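Local coordinates for protein endo-beta-1,4-glucanase (Bacillus licheniformis, PDB 2JEN) that hydrolyses beta-1,4-linked glucan chains, notably the xyloglucan of plant cell walls, as a glycoside hydrolase of family 12, at residues A[156-161]-A[216-221]; A[171-176]-A[224-229]; A[238-243]-A[254-259]. The protein carries 1 engineered substitution. One frame throughout, in Å; residues are numbered along the deposited sequence. Where two conformers were deposited one is given.

How the contacts relate
The three contacts run from one outer flank of the beta-sandwich into its interior. Contacts 1 and 2 share helix 215-225 and lie next to each other, their centres about 10 Å apart; along the chain their segments alternate; the helix meets strand 154-163 in contact 1, and the loop after it meets strand 170-177 in contact 2. Contact 3 comes later in sequence and joins strand 234-244 to strand 247-260 of the other sheet. Its centre is about 13 Å from that of contact 1 and about 23 Å from that of contact 2. Contacts 1 and 3 both reach the bound glucose units, whereas contact 2 is a surface contact on the outside of the fold.

Contact 1: A[156-161]-A[216-221]; sequences IMIWLN and RDFTNY. With GLC (alpha-D-glucopyranose), chain B; GLC (alpha-D-glucopyranose), chain C.
Ile-158 and Phe-218 form the most directed part of this buried, wholly apolar contact. The methyl CD1 of Ile-158 stands 3.8 Å from the centroid of the Phe-218 ring and only 6° off its normal, a CH-pi contact over the middle of one face. The two side chains come from opposite directions, one out of the strand and one out of the helix. With CG1 anti to the carbonyl carbon (chi1 -52°) and the branch extended beyond it, Ile-158 delivers a slim methyl end to the ring. Phe-202 and Trp-182 meet Phe-218 edge-to-face, which helps to fix the turn of the ring.

Plain van der Waals packing continues two residues earlier on the strand. Ile-156 CD1 touches Thr-219 CG2 at 3.5 Å, the side chains meeting at about a right angle. Threonine suits the place because its methyl can face the sheet while OG1 lies on the helix side, with a weak, unsettled approach to the carbonyl of Arg-216.

No hydrogen bond links the segments; the opposite surface of the strand faces the sugars, where Met-157 and Trp-159 line the glycan pocket and touch them by van der Waals contact, Met-157 SD lying 3.4 Å from O3 of the chain C glucose. The indole of Trp-159 offers its edge, with CH2 3.6 Å from O2 of that sugar, nearly in the ring plane. Branched aliphatic residues toward the helix and larger residues toward the sugar thus divide the strand. This is the arrangement of the family 12 beta-jelly roll, whose helix packs on the back of the sheet that carries the substrate cleft.

Contact 2: A[171-176]-A[224-229]; sequences YVETVS and DSKQWL
Glu-173 and Lys-226 join in a salt bridge at the surface, tying strand 170-177, part of an antiparallel hairpin with strand 180-192, to the turn that ends helix 215-225. Lys-226 NZ donates to Glu-173 OE2 over 2.9 Å, but from above the carboxylate, 43° out of its plane; OE1 is farther from NZ, at 3.4 Å. The same OE2 also accepts a hydrogen bond from the hydroxyl of Tyr-221, on the last turns of the helix, five residues before Lys-226. Two partners, one from the helix and one from just beyond its end, therefore grip a single oxygen, which probably favours the charged carboxylate. Glutamate has the length for this task: its chain is extended beyond CG, while the lysine, bent at chi2 and chi3, comes to meet it from the opposite direction.

Other polar groups are settled nearby. Tyr-171 OH and Thr-174 OG1 share a hydrogen bond of 2.7 Å within the strand, in which either may donate. Asp-224 OD2 forms a salt bridge with Lys-231. Beyond the helix, Gln-227 takes positive phi (55°), and the backbone of Trp-228 then bonds back to Leu-222.

The strand departs from extended geometry at Val-172 (psi -65°), and both Val-172 and its neighbour Glu-173 point toward the loop that follows the helix. The valine provides the apolar half of the contact against the indole of Trp-228, which also takes part in a cation-pi interaction with Lys-186. Lys-226 CB rests over a face of that indole, near its rim, while the two methyls of Val-172, CG1 and CG2, each lie 3.9 Å from Trp-228 CH2.

Contact 3: A[238-243]-A[254-259]; sequences VEFGTE and SNWDVT. With GLC (alpha-D-glucopyranose), chain C; GLC (alpha-D-glucopyranose), chain B.
Phe-240 and Trp-256 slide past each other from opposite directions, so that the far corner of the indole reaches the base of the phenylalanine. Trp-256 CZ3 lies 3.4 Å from Phe-240 CB, and CH2 of the same indole 3.6 Å from that CB, an oblique approach rather than a stack. With CG anti to the backbone N (chi1 178°), Phe-240 leads its ring away toward Tyr-136, which it meets edge-to-face; Trp-256 is likewise met by Tyr-46. Beside them two valines cross at a slant, Val-238 CG1 touching Val-258 CG2 at 3.9 Å.

No hydrogen bond joins the segments, because their strands belong to the two facing sheets of the beta-sandwich, the jelly roll of family 12. Large aromatics bridge the wider gap between Phe-240 and Trp-256, and compact valines serve where the sheets come closer.

Farther along, Glu-243 points to the glycan pocket. Its OE1 accepts a bond of 2.6 Å from O3 of the chain C glucose and another from Asn-133 ND2, while Glu-243 OE2 accepts one of 2.8 Å from O6 of the chain B glucose.

Contact 1: A[156-161]-A[216-221]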
loop_
_atom_site.group_PDB
_atom_site.type_symbol
_atom_site.label_atom_id
_atom_site.label_comp_id
_atom_site.label_asym_id
_atom_site.label_seq_id
_atom_site.Cartn_x
_atom_site.Cartn_y
_atom_site.Cartn_z
ATOM N N ILE A 156 18.300 -16.539 27.115
ATOM C CA ILE A 156 19.471 -17.042 26.434
ATOM C C ILE A 156 19.301 -16.760 24.946
ATOM O O ILE A 156 18.256 -17.081 24.393
ATOM C CB ILE A 156 19.651 -18.534 26.677
ATOM C CG1 ILE A 156 19.801 -18.823 28.160
ATOM C CG2 ILE A 156 20.807 -19.081 25.845
ATOM C CD1 ILE A 156 19.715 -20.366 28.456
ATOM N N MET A 157 20.283 -16.134 24.332
ATOM C CA MET A 157 20.266 -15.873 22.913
ATOM C C MET A 157 21.377 -16.654 22.227
ATOM O O MET A 157 22.501 -16.760 22.742
ATOM C CB MET A 157 20.481 -14.400 22.633
ATOM C CG MET A 157 19.534 -13.504 23.339
ATOM S SD MET A 157 19.524 -11.869 22.612
ATOM C CE MET A 157 18.469 -12.129 21.171
ATOM N N ILE A 158 21.095 -17.190 21.059
ATOM C CA ILE A 158 22.061 -17.936 20.264
ATOM C C ILE A 158 22.028 -17.353 18.879
ATOM O O ILE A 158 21.085 -17.620 18.110
ATOM C CB ILE A 158 21.809 -19.454 20.290
ATOM C CG1 ILE A 158 21.686 -19.997 21.718
ATOM C CG2 ILE A 158 22.909 -20.169 19.479
ATOM C CD1 ILE A 158 21.323 -21.436 21.833
ATOM N N TRP A 159 23.023 -16.555 18.549
ATOM C CA TRP A 159 23.066 -15.825 17.294
ATOM C C TRP A 159 23.790 -16.635 16.218
ATOM O O TRP A 159 24.985 -16.938 16.340
ATOM C CB TRP A 159 23.767 -14.467 17.403
ATOM C CG TRP A 159 23.216 -13.474 18.380
ATOM C CD1 TRP A 159 22.528 -13.700 19.543
ATOM C CD2 TRP A 159 23.418 -12.067 18.298
ATOM N NE1 TRP A 159 22.252 -12.498 20.163
ATOM C CE2 TRP A 159 22.802 -11.486 19.419
ATOM C CE3 TRP A 159 24.057 -11.248 17.387
ATOM C CZ2 TRP A 159 22.809 -10.110 19.649
ATOM C CZ3 TRP A 159 24.053 -9.863 17.616
ATOM C CH2 TRP A 159 23.441 -9.331 18.756
ATOM N N LEU A 160 23.062 -16.983 15.166
ATOM C CA LEU A 160 23.615 -17.645 13.997
ATOM C C LEU A 160 24.096 -16.657 12.961
ATOM O O LEU A 160 24.876 -17.016 12.084
ATOM C CB LEU A 160 22.589 -18.587 13.401
ATOM C CG LEU A 160 22.073 -19.703 14.290
ATOM C CD1 LEU A 160 21.115 -20.632 13.531
ATOM C CD2 LEU A 160 23.189 -20.505 14.992
ATOM N N ASN A 161 23.623 -15.410 13.055
ATOM C CA ASN A 161 24.066 -14.348 12.175
ATOM C C ASN A 161 24.221 -13.103 13.010
ATOM O O ASN A 161 23.335 -12.775 13.799
ATOM C CB ASN A 161 23.026 -14.099 11.060
ATOM C CG ASN A 161 23.418 -12.971 10.098
ATOM O OD1 ASN A 161 23.533 -11.818 10.514
ATOM N ND2 ASN A 161 23.618 -13.309 8.823
ATOM N N ARG A 216 19.930 -27.792 25.789
ATOM C CA ARG A 216 20.471 -28.313 27.043
ATOM C C ARG A 216 21.981 -28.184 27.116
ATOM O O ARG A 216 22.545 -28.055 28.218
ATOM C CB ARG A 216 20.043 -29.767 27.209
ATOM C CG ARG A 216 20.332 -30.329 28.615
ATOM C CD ARG A 216 19.939 -31.779 28.737
ATOM N NE ARG A 216 20.928 -32.574 28.065
ATOM C CZ ARG A 216 20.924 -33.907 28.006
ATOM N NH1 ARG A 216 19.932 -34.601 28.522
ATOM N NH2 ARG A 216 21.892 -34.524 27.367
ATOM N N ASP A 217 22.675 -28.242 25.991
ATOM C CA ASP A 217 24.127 -28.039 26.022
ATOM C C ASP A 217 24.464 -26.633 26.536
ATOM O O ASP A 217 25.485 -26.429 27.212
ATOM C CB ASP A 217 24.727 -28.190 24.628
ATOM C CG ASP A 217 24.601 -29.588 24.028
ATOM O OD1 ASP A 217 24.332 -30.544 24.778
ATOM O OD2 ASP A 217 24.892 -29.705 22.809
ATOM N N PHE A 218 23.659 -25.647 26.154
ATOM C CA PHE A 218 23.889 -24.257 26.535
ATOM C C PHE A 218 23.468 -24.007 27.983
ATOM O O PHE A 218 24.203 -23.347 28.754
ATOM C CB PHE A 218 23.151 -23.328 25.553
ATOM C CG PHE A 218 23.698 -23.410 24.175
ATOM C CD1 PHE A 218 23.314 -24.439 23.327
ATOM C CD2 PHE A 218 24.655 -22.492 23.716
ATOM C CE1 PHE A 218 23.881 -24.562 22.056
ATOM C CE2 PHE A 218 25.192 -22.601 22.481
ATOM C CZ PHE A 218 24.790 -23.650 21.620
ATOM N N THR A 219 22.324 -24.527 28.408
ATOM C CA THR A 219 21.911 -24.348 29.798
ATOM C C THR A 219 22.850 -25.121 30.749
ATOM O O THR A 219 23.116 -24.640 31.838
ATOM C CB THR A 219 20.437 -24.733 30.011
ATOM O OG1 THR A 219 20.193 -26.102 29.615
ATOM C CG2 THR A 219 19.521 -23.796 29.214
ATOM N N ASN A 220 23.333 -26.297 30.338
ATOM C CA ASN A 220 24.342 -27.005 31.168
ATOM C C ASN A 220 25.624 -26.206 31.312
ATOM O O ASN A 220 26.228 -26.177 32.391
ATOM C CB ASN A 220 24.663 -28.369 30.572
ATOM C CG ASN A 220 23.644 -29.428 30.943
ATOM O OD1 ASN A 220 22.766 -29.222 31.807
ATOM N ND2 ASN A 220 23.764 -30.589 30.283
ATOM N N TYR A 221 26.080 -25.542 30.253
ATOM C CA TYR A 221 27.254 -24.662 30.369
ATOM C C TYR A 221 26.957 -23.575 31.377
ATOM O O TYR A 221 27.747 -23.337 32.281
ATOM C CB TYR A 221 27.672 -24.105 29.010
ATOM C CG TYR A 221 28.547 -22.884 29.055
ATOM C CD1 TYR A 221 29.928 -22.997 29.235
ATOM C CD2 TYR A 221 28.026 -21.596 28.939
ATOM C CE1 TYR A 221 30.750 -21.863 29.205
ATOM C CE2 TYR A 221 28.817 -20.493 28.908
ATOM C CZ TYR A 221 30.173 -20.616 29.066
ATOM O OH TYR A 221 30.921 -19.479 29.046
HETATM C C1 GLC B . 16.887 -10.052 24.096
HETATM C C2 GLC B . 16.144 -9.165 25.092
HETATM C C3 GLC B . 14.687 -9.546 25.078
HETATM C C4 GLC B . 14.134 -9.293 23.680
HETATM C C5 GLC B . 14.966 -10.182 22.745
HETATM C C6 GLC B . 14.462 -10.226 21.297
HETATM O O1 GLC B . 18.268 -9.820 24.081
HETATM O O2 GLC B . 16.542 -9.293 26.439
HETATM O O3 GLC B . 14.100 -8.811 26.153
HETATM O O4 GLC B . 12.787 -9.702 23.595
HETATM O O5 GLC B . 16.325 -9.776 22.817
HETATM O O6 GLC B . 14.355 -8.934 20.739
HETATM C C1 GLC C . 21.182 -5.158 22.367
HETATM C C2 GLC C . 21.266 -6.598 21.920
HETATM C C3 GLC C . 19.898 -7.224 21.793
HETATM C C4 GLC C . 19.021 -6.958 23.018
HETATM C C5 GLC C . 19.104 -5.466 23.382
HETATM C C6 GLC C . 18.347 -5.189 24.678
HETATM O O2 GLC C . 21.894 -6.649 20.657
HETATM O O3 GLC C . 20.056 -8.610 21.636
HETATM O O4 GLC C . 17.684 -7.386 22.759
HETATM O O5 GLC C . 20.450 -5.106 23.590
HETATM O O6 GLC C . 18.157 -3.779 24.811
#

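Contact 2: A[171-176]-A[224-229]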
loop_
_atom_site.group_PDB
_atom_site.type_symbol
_atom_site.label_atom_id
_atom_site.label_comp_id
_atom_site.label_asym_id
_atom_site.label_seq_id
_atom_site.Cartn_x
_atom_site.Cartn_y
_atom_site.Cartn_z
ATOM N N TYR A 171 31.565 -9.192 27.236
ATOM C CA TYR A 171 32.192 -10.394 26.726
ATOM C C TYR A 171 32.881 -11.182 27.838
ATOM O O TYR A 171 33.673 -10.625 28.605
ATOM C CB TYR A 171 33.219 -10.011 25.660
ATOM C CG TYR A 171 34.021 -11.172 25.112
ATOM C CD1 TYR A 171 33.455 -12.185 24.355
ATOM C CD2 TYR A 171 35.374 -11.273 25.402
ATOM C CE1 TYR A 171 34.221 -13.232 23.869
ATOM C CE2 TYR A 171 36.128 -12.321 24.923
ATOM C CZ TYR A 171 35.553 -13.291 24.165
ATOM O OH TYR A 171 36.348 -14.320 23.654
ATOM N N VAL A 172 32.628 -12.481 27.858
ATOM C CA VAL A 172 33.172 -13.401 28.835
ATOM C C VAL A 172 34.359 -14.173 28.256
ATOM O O VAL A 172 35.511 -14.050 28.731
ATOM C CB VAL A 172 32.096 -14.386 29.328
ATOM C CG1 VAL A 172 32.696 -15.314 30.394
ATOM C CG2 VAL A 172 30.869 -13.630 29.880
ATOM N N GLU A 173 34.086 -14.979 27.251
ATOM C CA GLU A 173 35.016 -15.913 26.652
ATOM C C GLU A 173 34.406 -16.532 25.411
ATOM O O GLU A 173 33.205 -16.396 25.165
ATOM C CB GLU A 173 35.373 -17.023 27.642
ATOM C CG GLU A 173 34.244 -17.956 27.974
ATOM C CD GLU A 173 34.442 -18.766 29.249
ATOM O OE1 GLU A 173 35.477 -18.586 29.915
ATOM O OE2 GLU A 173 33.549 -19.579 29.605
ATOM N N THR A 174 35.241 -17.215 24.631
ATOM C CA THR A 174 34.825 -18.009 23.491
ATOM C C THR A 174 34.822 -19.463 23.878
ATOM O O THR A 174 35.769 -19.956 24.518
ATOM C CB THR A 174 35.677 -17.711 22.289
ATOM O OG1 THR A 174 35.527 -16.325 21.961
ATOM C CG2 THR A 174 35.307 -18.554 21.077
ATOM N N VAL A 175 33.740 -20.160 23.540
ATOM C CA VAL A 175 33.532 -21.553 23.915
ATOM C C VAL A 175 33.122 -22.391 22.732
ATOM O O VAL A 175 32.529 -21.878 21.771
ATOM C CB VAL A 175 32.442 -21.711 25.012
ATOM C CG1 VAL A 175 32.776 -20.865 26.172
ATOM C CG2 VAL A 175 31.035 -21.300 24.463
ATOM N N SER A 176 33.457 -23.666 22.773
ATOM C CA SER A 176 32.945 -24.643 21.784
ATOM C C SER A 176 31.823 -25.430 22.436
ATOM O O SER A 176 32.037 -26.116 23.425
ATOM C CB SER A 176 34.076 -25.568 21.329
ATOM O OG SER A 176 33.659 -26.503 20.345
ATOM N N ASP A 224 26.244 -25.557 35.070
ATOM C CA ASP A 224 27.278 -26.421 35.667
ATOM C C ASP A 224 28.674 -25.842 35.488
ATOM O O ASP A 224 29.549 -26.044 36.356
ATOM C CB ASP A 224 27.238 -27.794 34.989
ATOM C CG ASP A 224 25.943 -28.545 35.218
ATOM O OD1 ASP A 224 25.323 -28.362 36.281
ATOM O OD2 ASP A 224 25.538 -29.312 34.293
ATOM N N SER A 225 28.965 -25.191 34.368
ATOM C CA SER A 225 30.308 -24.653 34.146
ATOM C C SER A 225 30.479 -23.271 34.729
ATOM O O SER A 225 31.521 -22.968 35.324
ATOM C CB SER A 225 30.681 -24.644 32.673
ATOM O OG SER A 225 30.646 -25.948 32.164
ATOM N N LYS A 226 29.472 -22.401 34.609
ATOM C CA LYS A 226 29.610 -21.008 35.047
ATOM C C LYS A 226 28.906 -20.671 36.360
ATOM O O LYS A 226 29.128 -19.605 36.907
ATOM C CB LYS A 226 29.103 -20.057 33.949
ATOM C CG LYS A 226 29.680 -20.328 32.589
ATOM C CD LYS A 226 31.220 -20.328 32.488
ATOM C CE LYS A 226 31.842 -18.976 32.694
ATOM N NZ LYS A 226 33.338 -19.011 32.463
ATOM N N GLN A 227 28.026 -21.555 36.842
ATOM C CA GLN A 227 27.223 -21.315 38.045
ATOM C C GLN A 227 26.397 -20.016 37.983
ATOM O O GLN A 227 26.182 -19.302 38.976
ATOM C CB GLN A 227 28.096 -21.350 39.306
ATOM C CG GLN A 227 28.834 -22.695 39.485
ATOM C CD GLN A 227 30.101 -22.812 38.671
ATOM O OE1 GLN A 227 30.387 -23.879 38.113
ATOM N NE2 GLN A 227 30.891 -21.725 38.617
ATOM N N TRP A 228 25.806 -19.802 36.803
ATOM C CA TRP A 228 24.997 -18.623 36.517
ATOM C C TRP A 228 23.510 -18.898 36.362
ATOM O O TRP A 228 22.730 -17.972 36.125
ATOM C CB TRP A 228 25.512 -17.968 35.239
ATOM C CG TRP A 228 26.768 -17.248 35.383
ATOM C CD1 TRP A 228 27.350 -16.829 36.561
ATOM C CD2 TRP A 228 27.635 -16.851 34.350
ATOM N NE1 TRP A 228 28.504 -16.181 36.298
ATOM C CE2 TRP A 228 28.737 -16.196 34.962
ATOM C CE3 TRP A 228 27.601 -16.971 32.962
ATOM C CZ2 TRP A 228 29.758 -15.622 34.237
ATOM C CZ3 TRP A 228 28.705 -16.450 32.233
ATOM C CH2 TRP A 228 29.737 -15.790 32.881
ATOM N N LEU A 229 23.088 -20.148 36.473
ATOM C CA LEU A 229 21.707 -20.516 36.222
ATOM C C LEU A 229 21.353 -21.700 37.101
ATOM O O LEU A 229 22.061 -22.718 37.073
ATOM C CB LEU A 229 21.566 -20.859 34.740
ATOM C CG LEU A 229 20.168 -21.123 34.188
ATOM C CD1 LEU A 229 19.274 -19.888 34.323
ATOM C CD2 LEU A 229 20.324 -21.539 32.747
#

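Contact 3: A[238-243]-A[254-259]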
loop_
_atom_site.group_PDB
_atom_site.type_symbol
_atom_site.label_atom_id
_atom_site.label_comp_id
_atom_site.label_asym_id
_atom_site.label_seq_id
_atom_site.Cartn_x
_atom_site.Cartn_y
_atom_site.Cartn_z
ATOM N N VAL A 238 11.183 -21.345 23.221
ATOM C CA VAL A 238 12.280 -21.252 22.275
ATOM C C VAL A 238 11.728 -20.527 21.067
ATOM O O VAL A 238 10.735 -20.961 20.469
ATOM C CB VAL A 238 12.850 -22.618 21.875
ATOM C CG1 VAL A 238 13.865 -22.497 20.764
ATOM C CG2 VAL A 238 13.447 -23.323 23.113
ATOM N N GLU A 239 12.368 -19.418 20.753
ATOM C CA GLU A 239 11.984 -18.565 19.635
ATOM C C GLU A 239 13.163 -18.435 18.692
ATOM O O GLU A 239 14.319 -18.536 19.133
ATOM C CB GLU A 239 11.570 -17.167 20.124
ATOM C CG GLU A 239 10.651 -17.193 21.309
ATOM C CD GLU A 239 10.111 -15.865 21.763
ATOM O OE1 GLU A 239 10.461 -14.819 21.187
ATOM O OE2 GLU A 239 9.324 -15.885 22.740
ATOM N N PHE A 240 12.916 -18.182 17.419
ATOM C CA PHE A 240 13.985 -17.902 16.467
ATOM C C PHE A 240 13.533 -16.753 15.599
ATOM O O PHE A 240 12.428 -16.785 15.045
ATOM C CB PHE A 240 14.291 -19.094 15.571
ATOM C CG PHE A 240 15.359 -18.812 14.547
ATOM C CD1 PHE A 240 15.022 -18.448 13.270
ATOM C CD2 PHE A 240 16.702 -18.866 14.889
ATOM C CE1 PHE A 240 16.011 -18.142 12.344
ATOM C CE2 PHE A 240 17.678 -18.550 13.989
ATOM C CZ PHE A 240 17.338 -18.207 12.702
ATOM N N GLY A 241 14.377 -15.734 15.467
ATOM C CA GLY A 241 13.995 -14.617 14.626
ATOM C C GLY A 241 15.133 -13.707 14.327
ATOM O O GLY A 241 16.303 -14.087 14.520
ATOM N N THR A 242 14.818 -12.544 13.767
ATOM C CA THR A 242 15.827 -11.555 13.418
ATOM C C THR A 242 15.576 -10.301 14.218
ATOM O O THR A 242 14.591 -9.620 13.992
ATOM C CB THR A 242 15.826 -11.243 11.920
ATOM O OG1 THR A 242 14.524 -10.773 11.551
ATOM C CG2 THR A 242 16.156 -12.441 11.038
ATOM N N GLU A 243 16.481 -9.922 15.118
ATOM C CA GLU A 243 16.398 -8.579 15.703
ATOM C C GLU A 243 16.874 -7.623 14.653
ATOM O O GLU A 243 17.946 -7.808 14.066
ATOM C CB GLU A 243 17.271 -8.419 16.941
ATOM C CG GLU A 243 16.858 -9.278 18.130
ATOM C CD GLU A 243 17.653 -8.987 19.378
ATOM O OE1 GLU A 243 18.865 -9.194 19.379
ATOM O OE2 GLU A 243 17.054 -8.536 20.371
ATOM N N SER A 254 13.679 -22.570 5.535
ATOM C CA SER A 254 13.424 -23.769 4.736
ATOM C C SER A 254 13.342 -25.033 5.586
ATOM O O SER A 254 12.912 -26.075 5.102
ATOM C CB SER A 254 14.512 -23.941 3.661
ATOM O OG SER A 254 15.760 -24.175 4.276
ATOM N N ASN A 255 13.710 -24.939 6.861
ATOM C CA ASN A 255 13.586 -26.037 7.798
ATOM C C ASN A 255 13.462 -25.464 9.190
ATOM O O ASN A 255 14.203 -24.549 9.548
ATOM C CB ASN A 255 14.777 -26.998 7.734
ATOM C CG ASN A 255 14.495 -28.302 8.455
ATOM O OD1 ASN A 255 13.414 -28.884 8.339
ATOM N ND2 ASN A 255 15.445 -28.733 9.243
ATOM N N TRP A 256 12.557 -26.027 9.968
ATOM C CA TRP A 256 12.322 -25.572 11.330
ATOM C C TRP A 256 11.735 -26.653 12.199
ATOM O O TRP A 256 10.748 -27.285 11.820
ATOM C CB TRP A 256 11.334 -24.405 11.328
ATOM C CG TRP A 256 10.848 -24.044 12.670
ATOM C CD1 TRP A 256 9.620 -24.318 13.210
ATOM C CD2 TRP A 256 11.599 -23.392 13.713
ATOM N NE1 TRP A 256 9.536 -23.852 14.496
ATOM C CE2 TRP A 256 10.746 -23.275 14.828
ATOM C CE3 TRP A 256 12.901 -22.902 13.808
ATOM C CZ2 TRP A 256 11.138 -22.663 15.991
ATOM C CZ3 TRP A 256 13.305 -22.336 14.995
ATOM C CH2 TRP A 256 12.423 -22.180 16.054
ATOM N N ASP A 257 12.308 -26.853 13.383
ATOM C CA ASP A 257 11.580 -27.572 14.427
ATOM C C ASP A 257 12.267 -27.382 15.764
ATOM O O ASP A 257 13.450 -27.063 15.843
ATOM C CB ASP A 257 11.435 -29.090 14.161
ATOM C CG ASP A 257 10.088 -29.491 13.539
ATOM O OD1 ASP A 257 9.021 -28.959 13.896
ATOM O OD2 ASP A 257 10.077 -30.402 12.673
ATOM N N VAL A 258 11.445 -27.495 16.796
ATOM C CA VAL A 258 11.913 -27.551 18.186
ATOM C C VAL A 258 11.169 -28.623 18.892
ATOM O O VAL A 258 9.946 -28.629 18.913
ATOM C CB VAL A 258 11.682 -26.227 18.966
ATOM C CG1 VAL A 258 12.235 -26.350 20.411
ATOM C CG2 VAL A 258 12.291 -25.049 18.230
ATOM N N THR A 259 11.909 -29.581 19.449
ATOM C CA THR A 259 11.285 -30.718 20.116
ATOM C C THR A 259 11.924 -30.965 21.476
ATOM O O THR A 259 13.146 -31.052 21.555
ATOM C CB THR A 259 11.416 -31.993 19.249
ATOM O OG1 THR A 259 10.996 -31.715 17.902
ATOM C CG2 THR A 259 10.560 -33.106 19.836
HETATM C C1 GLC C . 21.182 -5.158 22.367
HETATM C C2 GLC C . 21.266 -6.598 21.920
HETATM C C3 GLC C . 19.898 -7.224 21.793
HETATM C C4 GLC C . 19.021 -6.958 23.018
HETATM C C5 GLC C . 19.104 -5.466 23.382
HETATM C C6 GLC C . 18.347 -5.189 24.678
HETATM O O2 GLC C . 21.894 -6.649 20.657
HETATM O O3 GLC C . 20.056 -8.610 21.636
HETATM O O4 GLC C . 17.684 -7.386 22.759
HETATM O O5 GLC C . 20.450 -5.106 23.590
HETATM O O6 GLC C . 18.157 -3.779 24.811
HETATM C C1 GLC B . 16.887 -10.052 24.096
HETATM C C2 GLC B . 16.144 -9.165 25.092
HETATM C C3 GLC B . 14.687 -9.546 25.078
HETATM C C4 GLC B . 14.134 -9.293 23.680
HETATM C C5 GLC B . 14.966 -10.182 22.745
HETATM C C6 GLC B . 14.462 -10.226 21.297
HETATM O O1 GLC B . 18.268 -9.820 24.081
HETATM O O2 GLC B . 16.542 -9.293 26.439
HETATM O O3 GLC B . 14.100 -8.811 26.153
HETATM O O4 GLC B . 12.787 -9.702 23.595
HETATM O O5 GLC B . 16.325 -9.776 22.817
HETATM O O6 GLC B . 14.355 -8.934 20.739
#